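PDB 4E9X: multicopper oxidase from Uncultured bacterium, which probably couples the one-electron oxidation of substrates at a mononuclear copper to the reduction of dioxygen to water at a trinuclear copper cluster. Local coordinates for residues His57-Trp61 against Asp73-Gly77; Gly68-Ser72 against Tyr89-Phe93; Val49-Leu55 against Ile83-Tyr89. Residue numbers count along the deposited sequence, not the author numbering.

Contact 1: His57-Trp61 against Asp73-Gly77; sequences HTIHW and DGVPG. With CU (copper (II) ion), chain D; CU (copper (II) ion), chain K.
Residues His57-Trp61 run extended, entering strand 60-62 at His60, and Asp73-Gly77, a loop without regular structure, passes them in nearly the opposite sense (154° between end-to-end directions). Asp73 (phi/psi -74/-16) offers its carbonyl to the His60 ring: His60 ND1 donates to Asp73 O at 2.8 Å, near the ring plane, and His60 CA makes a CA-H...O contact of 3.3 Å with the same Asp73 O. With chi1 at t, His60 then points NE2 at a copper 1.9 Å away, an arrangement consistent with the backbone bond orienting the ring for metal binding. A water donates to Asp73 OD1 (2.7 Å) and Trp61 O (2.8 Å), while Asp73 OD2 bonds to His206 of the second subunit. Gly74 (81/27) sits closest, its CA 4.2 Å from His60 CA and 3.3 Å from Ile59 O; a CB here would clash with Ile59 O and His60 N. Gly74 O accepts from Thr58 OG1 (p rotamer) at 2.7 Å. Beyond Val75, Pro76 CD lies 4.1 Å from Thr58 OG1. His57 ND1 binds another copper at 2.0 Å, in a type 1 site with Cys105, His112 and Met118, whereas His60 shares its copper with His204 of the second subunit, as in trimeric two-domain laccases. Strand 60-62 edges its sheet beside strand 101-104, and Ile59 and Trp61 pack against strand 44-51.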
loop_
_atom_site.group_PDB
_atom_site.type_symbol
_atom_site.label_atom_id
_atom_site.label_comp_id
_atom_site.label_asym_id
_atom_site.label_seq_id
_atom_site.Cartn_x
_atom_site.Cartn_y
_atom_site.Cartn_z
ATOM N N HIS A 57 0.550 18.908 23.620
ATOM C CA HIS A 57 -0.099 17.775 22.937
ATOM C C HIS A 57 -1.578 18.091 22.726
ATOM O O HIS A 57 -2.086 19.061 23.298
ATOM C CB HIS A 57 -0.005 16.498 23.811
ATOM C CG HIS A 57 1.407 16.106 24.131
ATOM N ND1 HIS A 57 2.281 15.586 23.210
ATOM C CD2 HIS A 57 2.081 16.220 25.315
ATOM C CE1 HIS A 57 3.453 15.383 23.855
ATOM N NE2 HIS A 57 3.343 15.775 25.141
ATOM N N THR A 58 -2.264 17.208 22.001
ATOM C CA THR A 58 -3.724 17.149 21.986
ATOM C C THR A 58 -4.149 15.670 21.954
ATOM O O THR A 58 -3.254 14.828 21.877
ATOM C CB THR A 58 -4.374 17.827 20.768
ATOM O OG1 THR A 58 -3.873 17.177 19.581
ATOM C CG2 THR A 58 -4.045 19.324 20.688
ATOM N N ILE A 59 -5.435 15.396 21.981
ATOM C CA ILE A 59 -5.875 14.055 21.567
ATOM C C ILE A 59 -6.931 14.238 20.485
ATOM O O ILE A 59 -7.952 14.883 20.725
ATOM C CB ILE A 59 -6.436 13.226 22.716
ATOM C CG1 ILE A 59 -5.484 13.140 23.926
ATOM C CG2 ILE A 59 -6.760 11.802 22.191
ATOM C CD1 ILE A 59 -6.035 12.169 25.005
ATOM N N HIS A 60 -6.669 13.632 19.329
ATOM C CA HIS A 60 -7.646 13.445 18.277
ATOM C C HIS A 60 -8.237 12.037 18.341
ATOM O O HIS A 60 -7.553 11.027 18.581
ATOM C CB HIS A 60 -6.981 13.670 16.911
ATOM C CG HIS A 60 -7.846 13.195 15.777
ATOM N ND1 HIS A 60 -9.093 13.715 15.490
ATOM C CD2 HIS A 60 -7.603 12.239 14.835
ATOM C CE1 HIS A 60 -9.600 13.055 14.454
ATOM N NE2 HIS A 60 -8.701 12.170 14.018
ATOM N N TRP A 61 -9.533 11.938 18.128
ATOM C CA TRP A 61 -10.326 10.704 18.252
ATOM C C TRP A 61 -10.632 10.247 16.843
ATOM O O TRP A 61 -11.555 10.730 16.191
ATOM C CB TRP A 61 -11.601 10.959 19.105
ATOM C CG TRP A 61 -11.158 11.652 20.375
ATOM C CD1 TRP A 61 -11.123 12.995 20.570
ATOM C CD2 TRP A 61 -10.685 11.070 21.610
ATOM N NE1 TRP A 61 -10.653 13.285 21.842
ATOM C CE2 TRP A 61 -10.371 12.130 22.520
ATOM C CE3 TRP A 61 -10.499 9.741 22.017
ATOM C CZ2 TRP A 61 -9.879 11.900 23.817
ATOM C CZ3 TRP A 61 -10.004 9.548 23.310
ATOM C CH2 TRP A 61 -9.696 10.569 24.212
ATOM N N ASP A 73 -12.349 17.846 18.363
ATOM C CA ASP A 73 -11.636 16.977 17.424
ATOM C C ASP A 73 -10.127 16.858 17.684
ATOM O O ASP A 73 -9.471 15.920 17.168
ATOM C CB ASP A 73 -11.902 17.505 16.008
ATOM C CG ASP A 73 -11.547 16.489 14.926
ATOM O OD1 ASP A 73 -11.902 15.306 15.059
ATOM O OD2 ASP A 73 -10.977 16.952 13.876
ATOM N N GLY A 74 -9.575 17.750 18.476
ATOM C CA GLY A 74 -8.197 17.600 18.882
ATOM C C GLY A 74 -7.150 18.052 17.903
ATOM O O GLY A 74 -6.000 17.561 17.931
ATOM N N VAL A 75 -7.455 19.022 17.014
ATOM C CA VAL A 75 -6.438 19.414 16.018
ATOM C C VAL A 75 -5.944 20.830 16.341
ATOM O O VAL A 75 -6.722 21.796 16.313
ATOM C CB VAL A 75 -7.085 19.380 14.622
ATOM C CG1 VAL A 75 -6.058 19.854 13.603
ATOM C CG2 VAL A 75 -7.531 17.949 14.320
ATOM N N PRO A 76 -4.662 20.992 16.644
ATOM C CA PRO A 76 -4.158 22.297 17.073
ATOM C C PRO A 76 -4.249 23.243 15.903
ATOM O O PRO A 76 -3.975 22.928 14.746
ATOM C CB PRO A 76 -2.692 22.031 17.492
ATOM C CG PRO A 76 -2.341 20.828 16.669
ATOM C CD PRO A 76 -3.605 19.972 16.544
ATOM N N GLY A 77 -4.640 24.486 16.174
ATOM C CA GLY A 77 -4.742 25.522 15.134
ATOM C C GLY A 77 -5.967 25.381 14.241
ATOM O O GLY A 77 -6.195 26.212 13.360
HETATM CU CU CU D . 1.960 15.033 21.282
HETATM CU CU CU K . -8.812 11.518 12.280
HETATM O O HOH W 1 -11.959 13.418 17.006
#

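Contact 2: Gly68-Ser72 against Tyr89-Phe93; sequences GTWRS and YTYKF
Lys92 N donates to Ser72 OG at 3.1 Å with a 167° angle, a side-chain acceptor meeting the backbone of strand 88-94. Ser72 (chi1 m) also holds two waters: one 2.8 Å from Ser72 OG that donates to Thr90 O at 2.7 Å, the other 2.5 Å from Ser72 OG that donates to Lys92 O at 2.8 Å. A weak bond of 3.1 Å, whose proton is not settled, joins Tyr89 OH to Arg71 O. The loop turns through a short 3-10 segment at Trp70-Arg71, closed by Ser72 N to Thr69 O at 2.9 Å, and lies along the edge of strand 88-94, whose other edge pairs with strand 44-51 in a sheet of the first cupredoxin domain. CA atoms approach to 5.2 Å at Ser72-Tyr91 and 6.3 Å at Thr69-Phe93. Ser72 O meets the Tyr91 ring edge at CD1 (3.3 Å), Thr69 CB reaches Lys92 O at 3.7 Å, and Thr69 OG1, bonded to Gln66, is 4.0 Å from Phe93 CB. Outward, Arg71 forms a salt bridge with Asp281 of the second subunit.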
loop_
_atom_site.group_PDB
_atom_site.type_symbol
_atom_site.label_atom_id
_atom_site.label_comp_id
_atom_site.label_asym_id
_atom_site.label_seq_id
_atom_site.Cartn_x
_atom_site.Cartn_y
_atom_site.Cartn_z
ATOM N N GLY A 68 -21.576 17.733 15.803
ATOM C CA GLY A 68 -21.939 18.915 16.552
ATOM C C GLY A 68 -20.946 19.181 17.675
ATOM O O GLY A 68 -21.217 19.987 18.562
ATOM N N THR A 69 -19.829 18.489 17.662
ATOM C CA THR A 69 -18.824 18.642 18.728
ATOM C C THR A 69 -17.429 18.843 18.121
ATOM O O THR A 69 -16.433 18.393 18.735
ATOM C CB THR A 69 -18.777 17.487 19.742
ATOM O OG1 THR A 69 -18.479 16.259 19.092
ATOM C CG2 THR A 69 -20.167 17.309 20.336
ATOM N N TRP A 70 -17.376 19.539 16.973
ATOM C CA TRP A 70 -16.076 19.636 16.301
ATOM C C TRP A 70 -14.966 20.237 17.147
ATOM O O TRP A 70 -13.772 19.997 16.901
ATOM C CB TRP A 70 -16.220 20.443 14.982
ATOM C CG TRP A 70 -16.586 21.910 15.159
ATOM C CD1 TRP A 70 -17.835 22.403 15.291
ATOM C CD2 TRP A 70 -15.700 23.012 15.202
ATOM N NE1 TRP A 70 -17.801 23.782 15.433
ATOM C CE2 TRP A 70 -16.486 24.175 15.376
ATOM C CE3 TRP A 70 -14.292 23.158 15.121
ATOM C CZ2 TRP A 70 -15.920 25.449 15.460
ATOM C CZ3 TRP A 70 -13.738 24.432 15.206
ATOM C CH2 TRP A 70 -14.573 25.574 15.378
ATOM N N ARG A 71 -15.281 21.060 18.157
ATOM C CA ARG A 71 -14.266 21.669 19.020
ATOM C C ARG A 71 -13.581 20.647 19.915
ATOM O O ARG A 71 -12.582 21.023 20.592
ATOM C CB ARG A 71 -14.822 22.866 19.812
ATOM C CG ARG A 71 -15.297 24.003 18.867
ATOM C CD ARG A 71 -15.938 25.149 19.693
ATOM N NE ARG A 71 -14.927 26.016 20.202
ATOM C CZ ARG A 71 -14.243 26.955 19.538
ATOM N NH1 ARG A 71 -14.511 27.172 18.265
ATOM N NH2 ARG A 71 -13.313 27.691 20.137
ATOM N N SER A 72 -14.036 19.402 19.909
ATOM C CA SER A 72 -13.339 18.307 20.584
ATOM C C SER A 72 -12.587 17.410 19.613
ATOM O O SER A 72 -12.162 16.341 20.068
ATOM C CB SER A 72 -14.274 17.423 21.414
ATOM O OG SER A 72 -14.643 18.075 22.599
ATOM N N TYR A 89 -7.268 19.627 29.715
ATOM C CA TYR A 89 -8.287 19.890 28.708
ATOM C C TYR A 89 -9.315 18.770 28.699
ATOM O O TYR A 89 -8.939 17.607 28.874
ATOM C CB TYR A 89 -7.606 20.007 27.331
ATOM C CG TYR A 89 -8.486 20.502 26.216
ATOM C CD1 TYR A 89 -8.600 21.844 25.934
ATOM C CD2 TYR A 89 -9.204 19.639 25.405
ATOM C CE1 TYR A 89 -9.408 22.278 24.897
ATOM C CE2 TYR A 89 -10.014 20.079 24.374
ATOM C CZ TYR A 89 -10.128 21.434 24.100
ATOM O OH TYR A 89 -10.937 21.901 23.059
ATOM N N THR A 90 -10.566 19.103 28.480
ATOM C CA THR A 90 -11.634 18.084 28.463
ATOM C C THR A 90 -12.267 17.959 27.076
ATOM O O THR A 90 -12.707 18.942 26.457
ATOM C CB THR A 90 -12.716 18.446 29.493
ATOM O OG1 THR A 90 -12.148 18.386 30.821
ATOM C CG2 THR A 90 -13.889 17.472 29.400
ATOM N N TYR A 91 -12.270 16.701 26.635
ATOM C CA TYR A 91 -12.938 16.293 25.396
ATOM C C TYR A 91 -14.328 15.742 25.722
ATOM O O TYR A 91 -14.381 14.950 26.667
ATOM C CB TYR A 91 -12.131 15.210 24.654
ATOM C CG TYR A 91 -10.794 15.806 24.207
ATOM C CD1 TYR A 91 -10.742 16.543 23.035
ATOM C CD2 TYR A 91 -9.619 15.672 24.963
ATOM C CE1 TYR A 91 -9.573 17.122 22.541
ATOM C CE2 TYR A 91 -8.442 16.248 24.521
ATOM C CZ TYR A 91 -8.432 16.967 23.326
ATOM O OH TYR A 91 -7.270 17.554 22.905
ATOM N N LYS A 92 -15.346 16.103 24.945
ATOM C CA LYS A 92 -16.651 15.461 25.054
ATOM C C LYS A 92 -17.214 15.136 23.664
ATOM O O LYS A 92 -17.226 15.992 22.768
ATOM C CB LYS A 92 -17.641 16.407 25.772
ATOM C CG LYS A 92 -17.165 16.842 27.132
ATOM C CD LYS A 92 -18.294 17.592 27.853
ATOM C CE LYS A 92 -17.921 17.816 29.331
ATOM N NZ LYS A 92 -18.984 18.467 30.122
ATOM N N PHE A 93 -17.645 13.873 23.487
ATOM C CA PHE A 93 -18.238 13.472 22.214
ATOM C C PHE A 93 -19.204 12.348 22.453
ATOM O O PHE A 93 -19.052 11.621 23.446
ATOM C CB PHE A 93 -17.177 13.088 21.165
ATOM C CG PHE A 93 -16.227 11.998 21.629
ATOM C CD1 PHE A 93 -16.522 10.652 21.428
ATOM C CD2 PHE A 93 -15.054 12.351 22.262
ATOM C CE1 PHE A 93 -15.622 9.698 21.882
ATOM C CE2 PHE A 93 -14.159 11.403 22.699
ATOM C CZ PHE A 93 -14.438 10.046 22.513
HETATM O O HOH W 2 -13.107 19.956 23.945
HETATM O O HOH W 3 -17.055 18.818 22.606
#

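Contact 3: Val49-Leu55 against Ile83-Tyr89; sequences VTNNTSL and IEAGDSY
Asn51 and Val49, with the most surface buried by the contact, organise an antiparallel pairing that passes into a turn. Val49 and Tyr89 form a hydrogen-bonded pair (CA-CA 5.3 Å): Val49 N to Tyr89 O is 2.8 Å and Tyr89 N to Val49 O 2.9 Å. On the face carrying their side chains, Val49 CG1 packs 4.1 Å from Ile83 CD1. Thr50 and Ser88, a non-hydrogen-bonded pair (CA-CA 4.3 Å), join through Thr50 OG1 and Ser88 OG (2.9 Å). Asn51 N donates to Asp87 O and Asn51 O accepts from Gly86 N, each 2.8 Å, gripping the type II turn Glu84-Asp87. With chi1 at t, Asn51 ND2 reaches Ile83 O (3.0 Å) and Leu55 O (2.8 Å), while Asn51 OD1 closes an Asx turn with Thr53 N (2.9 Å). Exposed Ala85 sets its CB 3.2 Å from Thr53 O. The amide nitrogen thus ties both loops, and Thr53 OG1, donating to Asn51 OD1 at 2.8 Å, extends the network to the copper ligand His57.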
loop_
_atom_site.group_PDB
_atom_site.type_symbol
_atom_site.label_atom_id
_atom_site.label_comp_id
_atom_site.label_asym_id
_atom_site.label_seq_id
_atom_site.Cartn_x
_atom_site.Cartn_y
_atom_site.Cartn_z
ATOM N N VAL A 49 -8.028 15.299 30.199
ATOM C CA VAL A 49 -6.639 15.005 29.890
ATOM C C VAL A 49 -5.705 15.965 30.653
ATOM O O VAL A 49 -5.892 17.187 30.510
ATOM C CB VAL A 49 -6.400 15.159 28.376
ATOM C CG1 VAL A 49 -4.945 14.862 28.068
ATOM C CG2 VAL A 49 -7.331 14.294 27.538
ATOM N N THR A 50 -4.742 15.438 31.390
ATOM C CA THR A 50 -3.684 16.262 31.989
ATOM C C THR A 50 -2.324 15.959 31.374
ATOM O O THR A 50 -1.879 14.818 31.312
ATOM C CB THR A 50 -3.624 16.048 33.499
ATOM O OG1 THR A 50 -4.907 16.510 33.984
ATOM C CG2 THR A 50 -2.526 16.881 34.138
ATOM N N ASN A 51 -1.698 17.023 30.909
ATOM C CA ASN A 51 -0.389 16.877 30.260
ATOM C C ASN A 51 0.736 16.978 31.291
ATOM O O ASN A 51 1.089 18.103 31.698
ATOM C CB ASN A 51 -0.265 18.003 29.211
ATOM C CG ASN A 51 1.046 17.951 28.446
ATOM O OD1 ASN A 51 1.875 17.069 28.741
ATOM N ND2 ASN A 51 1.204 18.833 27.480
ATOM N N ASN A 52 1.330 15.863 31.710
ATOM C CA ASN A 52 2.441 15.822 32.630
ATOM C C ASN A 52 3.767 15.734 31.910
ATOM O O ASN A 52 4.721 15.223 32.504
ATOM C CB ASN A 52 2.297 14.714 33.670
ATOM C CG ASN A 52 1.106 14.970 34.600
ATOM O OD1 ASN A 52 0.850 16.093 34.954
ATOM N ND2 ASN A 52 0.361 13.919 34.934
ATOM N N THR A 53 3.828 16.259 30.712
ATOM C CA THR A 53 5.104 16.244 29.964
ATOM C C THR A 53 5.572 17.686 29.759
ATOM O O THR A 53 4.883 18.619 30.179
ATOM C CB THR A 53 5.020 15.550 28.593
ATOM O OG1 THR A 53 4.412 16.485 27.653
ATOM C CG2 THR A 53 4.142 14.332 28.656
ATOM N N SER A 54 6.734 17.838 29.149
ATOM C CA SER A 54 7.370 19.123 28.903
ATOM C C SER A 54 6.957 19.757 27.584
ATOM O O SER A 54 7.461 20.844 27.335
ATOM C CB SER A 54 8.913 18.962 28.869
ATOM O OG SER A 54 9.250 17.924 27.895
ATOM N N LEU A 55 6.059 19.128 26.817
ATOM C CA LEU A 55 5.755 19.619 25.469
ATOM C C LEU A 55 4.246 19.640 25.301
ATOM O O LEU A 55 3.529 18.910 25.994
ATOM C CB LEU A 55 6.349 18.704 24.412
ATOM C CG LEU A 55 7.862 18.656 24.221
ATOM C CD1 LEU A 55 8.300 17.762 23.092
ATOM C CD2 LEU A 55 8.363 20.084 23.953
ATOM N N ILE A 83 -2.700 21.593 24.211
ATOM C CA ILE A 83 -2.643 21.463 25.665
ATOM C C ILE A 83 -1.206 21.636 26.086
ATOM O O ILE A 83 -0.350 20.777 25.850
ATOM C CB ILE A 83 -3.177 20.084 26.102
ATOM C CG1 ILE A 83 -4.536 19.739 25.502
ATOM C CG2 ILE A 83 -3.191 20.009 27.641
ATOM C CD1 ILE A 83 -4.915 18.265 25.706
ATOM N N GLU A 84 -0.882 22.812 26.664
ATOM C CA GLU A 84 0.486 23.088 27.012
ATOM C C GLU A 84 0.931 22.234 28.183
ATOM O O GLU A 84 0.111 21.666 28.908
ATOM C CB GLU A 84 0.604 24.584 27.367
ATOM C CG GLU A 84 0.175 25.529 26.233
ATOM C CD GLU A 84 1.075 25.509 25.004
ATOM O OE1 GLU A 84 2.297 25.180 25.109
ATOM O OE2 GLU A 84 0.597 25.791 23.884
ATOM N N ALA A 85 2.244 22.183 28.364
ATOM C CA ALA A 85 2.843 21.416 29.438
ATOM C C ALA A 85 2.261 21.823 30.780
ATOM O O ALA A 85 2.228 23.000 31.112
ATOM C CB ALA A 85 4.323 21.656 29.434
ATOM N N GLY A 86 1.791 20.811 31.510
ATOM C CA GLY A 86 1.210 20.963 32.849
ATOM C C GLY A 86 -0.261 21.306 32.804
ATOM O O GLY A 86 -0.898 21.285 33.860
ATOM N N ASP A 87 -0.856 21.613 31.659
ATOM C CA ASP A 87 -2.271 21.976 31.579
ATOM C C ASP A 87 -3.154 20.770 31.350
ATOM O O ASP A 87 -2.728 19.629 31.092
ATOM C CB ASP A 87 -2.527 23.029 30.473
ATOM C CG ASP A 87 -1.897 24.370 30.859
ATOM O OD1 ASP A 87 -1.564 24.603 32.050
ATOM O OD2 ASP A 87 -1.735 25.235 29.981
ATOM N N SER A 88 -4.455 21.076 31.469
ATOM C CA SER A 88 -5.485 20.090 31.260
ATOM C C SER A 88 -6.494 20.573 30.218
ATOM O O SER A 88 -6.527 21.752 29.975
ATOM C CB SER A 88 -6.258 19.764 32.539
ATOM O OG SER A 88 -5.314 19.315 33.511
ATOM N N TYR A 89 -7.268 19.627 29.715
ATOM C CA TYR A 89 -8.287 19.890 28.708
ATOM C C TYR A 89 -9.315 18.770 28.699
ATOM O O TYR A 89 -8.939 17.607 28.874
ATOM C CB TYR A 89 -7.606 20.007 27.331
ATOM C CG TYR A 89 -8.486 20.502 26.216
ATOM C CD1 TYR A 89 -8.600 21.844 25.934
ATOM C CD2 TYR A 89 -9.204 19.639 25.405
ATOM C CE1 TYR A 89 -9.408 22.278 24.897
ATOM C CE2 TYR A 89 -10.014 20.079 24.374
ATOM C CZ TYR A 89 -10.128 21.434 24.100
ATOM O OH TYR A 89 -10.937 21.901 23.059
#

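Overall arrangement
The three contacts lie in the first cupredoxin domain, on the same side of the chain's centre, with centres about 10 Å (1 and 2), 13 Å (1 and 3) and 17 Å (2 and 3) apart. Along the chain, contact 3 encloses contact 1, whereas contact 2 alternates with both. Contacts 2 and 3 share Tyr89 and strand 88-94, the neighbour of strand 44-51. Contact 1 joins them through Tyr91 OH, 3.0 Å from Ile59 N, and His57 O, 2.8 Å from Ile83 N. The copper-ligand segment 57-61 is therefore held against the strand pair 44-51 and 88-94, while contacts 1 and 2 both meet the second subunit, contact 1 at the shared copper site.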